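Local coordinates for protein octaprenyl-diphosphate synthase (Roseobacter denitrificans, PDB 4JXN) that probably extends farnesyl diphosphate with five isopentenyl diphosphate units to all-trans-octaprenyl diphosphate, the precursor of quinone side chains, with magnesium as cofactor, at residues Val141-Ile144 / Leu145-Ser149; Thr295-Val298 / Ala299-Ala303. All blocks are in the same frame, centred on the assembly; numbering follows the deposited sequence.

Contact 1: Val141-Ile144 / Leu145-Ser149; sequences VLDI and LANAS
V141 O accepts the amide of L145 (N to O 2.8 Å), the first of four i to i+4 bonds that carry helix 139-162 unbroken from 141-144 into 145-149. The amides of A146, N147 and A148 bond in turn to the carbonyls of L142, D143 and I144; N147 N to D143 O is the straightest, 172° at the hydrogen. On the same turn the side chains of D143 and N147 meet. With CG anti to the backbone N and beside its carbonyl carbon (chi1 -158°), the D143 carboxylate crosses the N147 amide obliquely, and its OD2 takes a weak, bent bond from N147 ND2 at 3.3 Å. Carboxylate and amide planes stand 78° apart. A water closes the pair from the other ends, donating to D143 OD1 at 2.7 Å and to N147 OD1 at 2.8 Å. N147 OD1 also accepts from Q131 NE2 of the second subunit, while V141 and I144 pack on V194 of helix 170-196. Replacing N147 by an alanine removes its carboxamide, and would probably leave that Q131 without this acceptor and the water without one of its two acceptors on this turn. The polar pair thus ties one helical turn to the dimer interface, its direct bond weak and its water bridge shorter.

Contact 2: Thr295-Val298 / Ala299-Ala303; sequences TSVV and ARTQA
T295 O receives the amide of A299 in a straight bond, N to O 3.0 Å, within helix 291-309, which runs without interruption through 295-298 and 299-303. The hydroxyl of T295 turns back to A291 O, and its side chain packs on I219 and L223 of helix 200-224 and on M248 of helix 248-254.

At S296 the carbonyl bonds to R300 N (3.0 Å), and the arginine side chain then folds back over the same residue. Its chain bends at chi3 (-83°), which brings the guanidinium toward the start of the helix; S296 O lies 3.7 Å above one face of that group, offset toward its rim, and NH2 comes to 3.5 Å from S296 CB. The serine hydroxyl takes no part in this, being bonded to L292 O.

V297 supplies CG2, which touches R300 NH2 at 3.8 Å, and a carbonyl gripped twice. T301 N and T301 OG1 both donate to V297 O, the hydroxyl at 2.8 Å, and they approach from opposite faces of the carbonyl plane. The hydroxyl sits 35° out of that plane rather than on a lone pair. T301 OG1 reaches it because it stands beside its own backbone N, anti to the carbonyl carbon (chi1 -69°).

V298 O accepts Q302 N, and Q302 CG lies 3.3 Å from the same oxygen. Beyond this turn Q302 OE1 receives a bond from R305 NH1, while the V298 side chain packs on M248.

On the outward side of a helix that packs inward on helices 200-224 and 248-254, T301 thus gives its hydroxyl hydrogen to the i-4 carbonyl, a familiar way for threonine to satisfy itself within a helix, and the R300 side chain adds contact through its guanidinium face and aliphatic chain, with no guanidinium hydrogen bond to residues 295-303.

Both contacts are successive turns of single helices in the all-helical fold of the FPP/GGPP synthase family, but they share no element: contact 1 belongs to helix 139-162 and contact 2 to helix 291-309. Their centres lie 27 Å apart and their nearest atoms about 17 Å, without touching. Contact 1 is the more buried, enclosed by helices of its own chain and by the second subunit, and its polar side chains work through water and across the dimer interface. Contact 2 is partly buried and touched by no other chain; one side rests on helices 200-224 and 248-254, whereas its exposed polar groups turn back on their own helix.

Contact 1: Val141-Ile144 / Leu145-Ser149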
loop_
_atom_site.group_PDB
_atom_site.type_symbol
_atom_site.label_atom_id
_atom_site.label_comp_id
_atom_site.label_asym_id
_atom_site.label_seq_id
_atom_site.Cartn_x
_atom_site.Cartn_y
_atom_site.Cartn_z
ATOM N N VAL A 141 8.952 -15.783 4.605
ATOM C CA VAL A 141 9.461 -14.462 4.148
ATOM C C VAL A 141 8.319 -13.459 4.008
ATOM O O VAL A 141 8.517 -12.243 4.146
ATOM C CB VAL A 141 10.270 -14.476 2.808
ATOM C CG1 VAL A 141 11.325 -15.577 2.793
ATOM C CG2 VAL A 141 9.372 -14.552 1.585
ATOM N N LEU A 142 7.138 -13.981 3.693
ATOM C CA LEU A 142 5.934 -13.172 3.547
ATOM C C LEU A 142 5.553 -12.636 4.898
ATOM O O LEU A 142 5.231 -11.452 5.040
ATOM C CB LEU A 142 4.783 -14.005 2.966
ATOM C CG LEU A 142 4.860 -14.169 1.445
ATOM C CD1 LEU A 142 4.154 -15.424 0.945
ATOM C CD2 LEU A 142 4.293 -12.920 0.779
ATOM N N ASP A 143 5.599 -13.508 5.901
ATOM C CA ASP A 143 5.380 -13.067 7.260
ATOM C C ASP A 143 6.369 -11.968 7.605
ATOM O O ASP A 143 5.981 -10.931 8.124
ATOM C CB ASP A 143 5.525 -14.206 8.260
ATOM C CG ASP A 143 4.810 -13.924 9.580
ATOM O OD1 ASP A 143 3.602 -13.595 9.561
ATOM O OD2 ASP A 143 5.452 -14.045 10.642
ATOM N N ILE A 144 7.639 -12.207 7.304
ATOM C CA ILE A 144 8.704 -11.273 7.662
ATOM C C ILE A 144 8.452 -9.911 7.018
ATOM O O ILE A 144 8.452 -8.898 7.700
ATOM C CB ILE A 144 10.083 -11.856 7.292
ATOM C CG1 ILE A 144 10.405 -13.021 8.251
ATOM C CG2 ILE A 144 11.168 -10.789 7.360
ATOM C CD1 ILE A 144 11.576 -13.876 7.833
ATOM N N LEU A 145 8.180 -9.904 5.722
ATOM C CA LEU A 145 7.909 -8.663 5.001
ATOM C C LEU A 145 6.531 -8.066 5.307
ATOM O O LEU A 145 6.339 -6.848 5.159
ATOM C CB LEU A 145 8.073 -8.878 3.487
ATOM C CG LEU A 145 9.539 -8.956 3.028
ATOM C CD1 LEU A 145 9.620 -9.515 1.617
ATOM C CD2 LEU A 145 10.246 -7.602 3.122
ATOM N N ALA A 146 5.571 -8.904 5.709
ATOM C CA ALA A 146 4.251 -8.395 6.121
ATOM C C ALA A 146 4.377 -7.664 7.443
ATOM O O ALA A 146 3.863 -6.564 7.591
ATOM C CB ALA A 146 3.220 -9.509 6.228
ATOM N N ASN A 147 5.085 -8.264 8.395
ATOM C CA ASN A 147 5.316 -7.598 9.676
ATOM C C ASN A 147 6.178 -6.359 9.563
ATOM O O ASN A 147 5.965 -5.386 10.281
ATOM C CB ASN A 147 5.935 -8.561 10.664
ATOM C CG ASN A 147 5.037 -9.754 10.938
ATOM O OD1 ASN A 147 3.823 -9.694 10.722
ATOM N ND2 ASN A 147 5.626 -10.845 11.399
ATOM N N ALA A 148 7.145 -6.396 8.657
ATOM C CA ALA A 148 8.030 -5.266 8.444
ATOM C C ALA A 148 7.249 -4.070 7.896
ATOM O O ALA A 148 7.410 -2.944 8.363
ATOM C CB ALA A 148 9.134 -5.659 7.481
ATOM N N SER A 149 6.408 -4.339 6.900
ATOM C CA SER A 149 5.542 -3.333 6.294
ATOM C C SER A 149 4.648 -2.720 7.349
ATOM O O SER A 149 4.326 -1.536 7.293
ATOM C CB SER A 149 4.653 -3.974 5.237
ATOM O OG SER A 149 3.660 -4.777 5.865
HETATM O O HOH W 1 1.990 -11.415 9.569
#

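Contact 2: Thr295-Val298 / Ala299-Ala303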
loop_
_atom_site.group_PDB
_atom_site.type_symbol
_atom_site.label_atom_id
_atom_site.label_comp_id
_atom_site.label_asym_id
_atom_site.label_seq_id
_atom_site.Cartn_x
_atom_site.Cartn_y
_atom_site.Cartn_z
ATOM N N THR A 295 25.911 11.921 19.658
ATOM C CA THR A 295 25.141 11.207 18.629
ATOM C C THR A 295 26.060 10.398 17.723
ATOM O O THR A 295 25.729 9.278 17.316
ATOM C CB THR A 295 24.302 12.175 17.784
ATOM O OG1 THR A 295 23.369 12.851 18.631
ATOM C CG2 THR A 295 23.536 11.418 16.701
ATOM N N SER A 296 27.212 10.983 17.406
ATOM C CA SER A 296 28.280 10.293 16.708
ATOM C C SER A 296 28.629 8.981 17.407
ATOM O O SER A 296 28.895 7.982 16.755
ATOM C CB SER A 296 29.534 11.176 16.651
ATOM O OG SER A 296 29.262 12.430 16.060
ATOM N N VAL A 297 28.623 8.999 18.733
ATOM C CA VAL A 297 28.993 7.834 19.533
ATOM C C VAL A 297 27.942 6.740 19.406
ATOM O O VAL A 297 28.283 5.559 19.315
ATOM C CB VAL A 297 29.221 8.232 21.016
ATOM C CG1 VAL A 297 29.215 7.023 21.941
ATOM C CG2 VAL A 297 30.535 8.997 21.156
ATOM N N VAL A 298 26.670 7.125 19.389
ATOM C CA VAL A 298 25.594 6.139 19.220
ATOM C C VAL A 298 25.665 5.515 17.834
ATOM O O VAL A 298 25.568 4.284 17.694
ATOM C CB VAL A 298 24.210 6.737 19.502
ATOM C CG1 VAL A 298 23.102 5.748 19.176
ATOM C CG2 VAL A 298 24.129 7.131 20.958
ATOM N N ALA A 299 25.868 6.358 16.822
ATOM C CA ALA A 299 26.158 5.869 15.468
ATOM C C ALA A 299 27.267 4.802 15.450
ATOM O O ALA A 299 27.063 3.693 14.964
ATOM C CB ALA A 299 26.530 7.013 14.547
ATOM N N ARG A 300 28.433 5.147 15.982
ATOM C CA ARG A 300 29.576 4.234 15.973
ATOM C C ARG A 300 29.289 2.931 16.744
ATOM O O ARG A 300 29.731 1.842 16.350
ATOM C CB ARG A 300 30.818 4.944 16.521
ATOM C CG ARG A 300 31.337 6.055 15.609
ATOM C CD ARG A 300 32.696 6.576 16.058
ATOM N NE ARG A 300 32.571 7.573 17.116
ATOM C CZ ARG A 300 32.577 8.891 16.926
ATOM N NH1 ARG A 300 32.716 9.406 15.708
ATOM N NH2 ARG A 300 32.440 9.704 17.969
ATOM N N THR A 301 28.507 3.051 17.816
ATOM C CA THR A 301 28.195 1.929 18.705
ATOM C C THR A 301 27.258 0.909 18.048
ATOM O O THR A 301 27.433 -0.307 18.169
ATOM C CB THR A 301 27.594 2.458 20.025
ATOM O OG1 THR A 301 28.610 3.154 20.761
ATOM C CG2 THR A 301 27.031 1.341 20.870
ATOM N N GLN A 302 26.251 1.413 17.358
ATOM C CA GLN A 302 25.364 0.559 16.585
ATOM C C GLN A 302 26.083 -0.113 15.422
ATOM O O GLN A 302 25.849 -1.280 15.134
ATOM C CB GLN A 302 24.216 1.380 16.056
ATOM C CG GLN A 302 23.308 1.879 17.159
ATOM C CD GLN A 302 22.269 0.852 17.555
ATOM O OE1 GLN A 302 22.107 -0.181 16.902
ATOM N NE2 GLN A 302 21.541 1.145 18.616
ATOM N N ALA A 303 26.952 0.625 14.750
ATOM C CA ALA A 303 27.774 0.044 13.688
ATOM C C ALA A 303 28.698 -1.074 14.196
ATOM O O ALA A 303 28.938 -2.059 13.499
ATOM C CB ALA A 303 28.583 1.123 13.004
#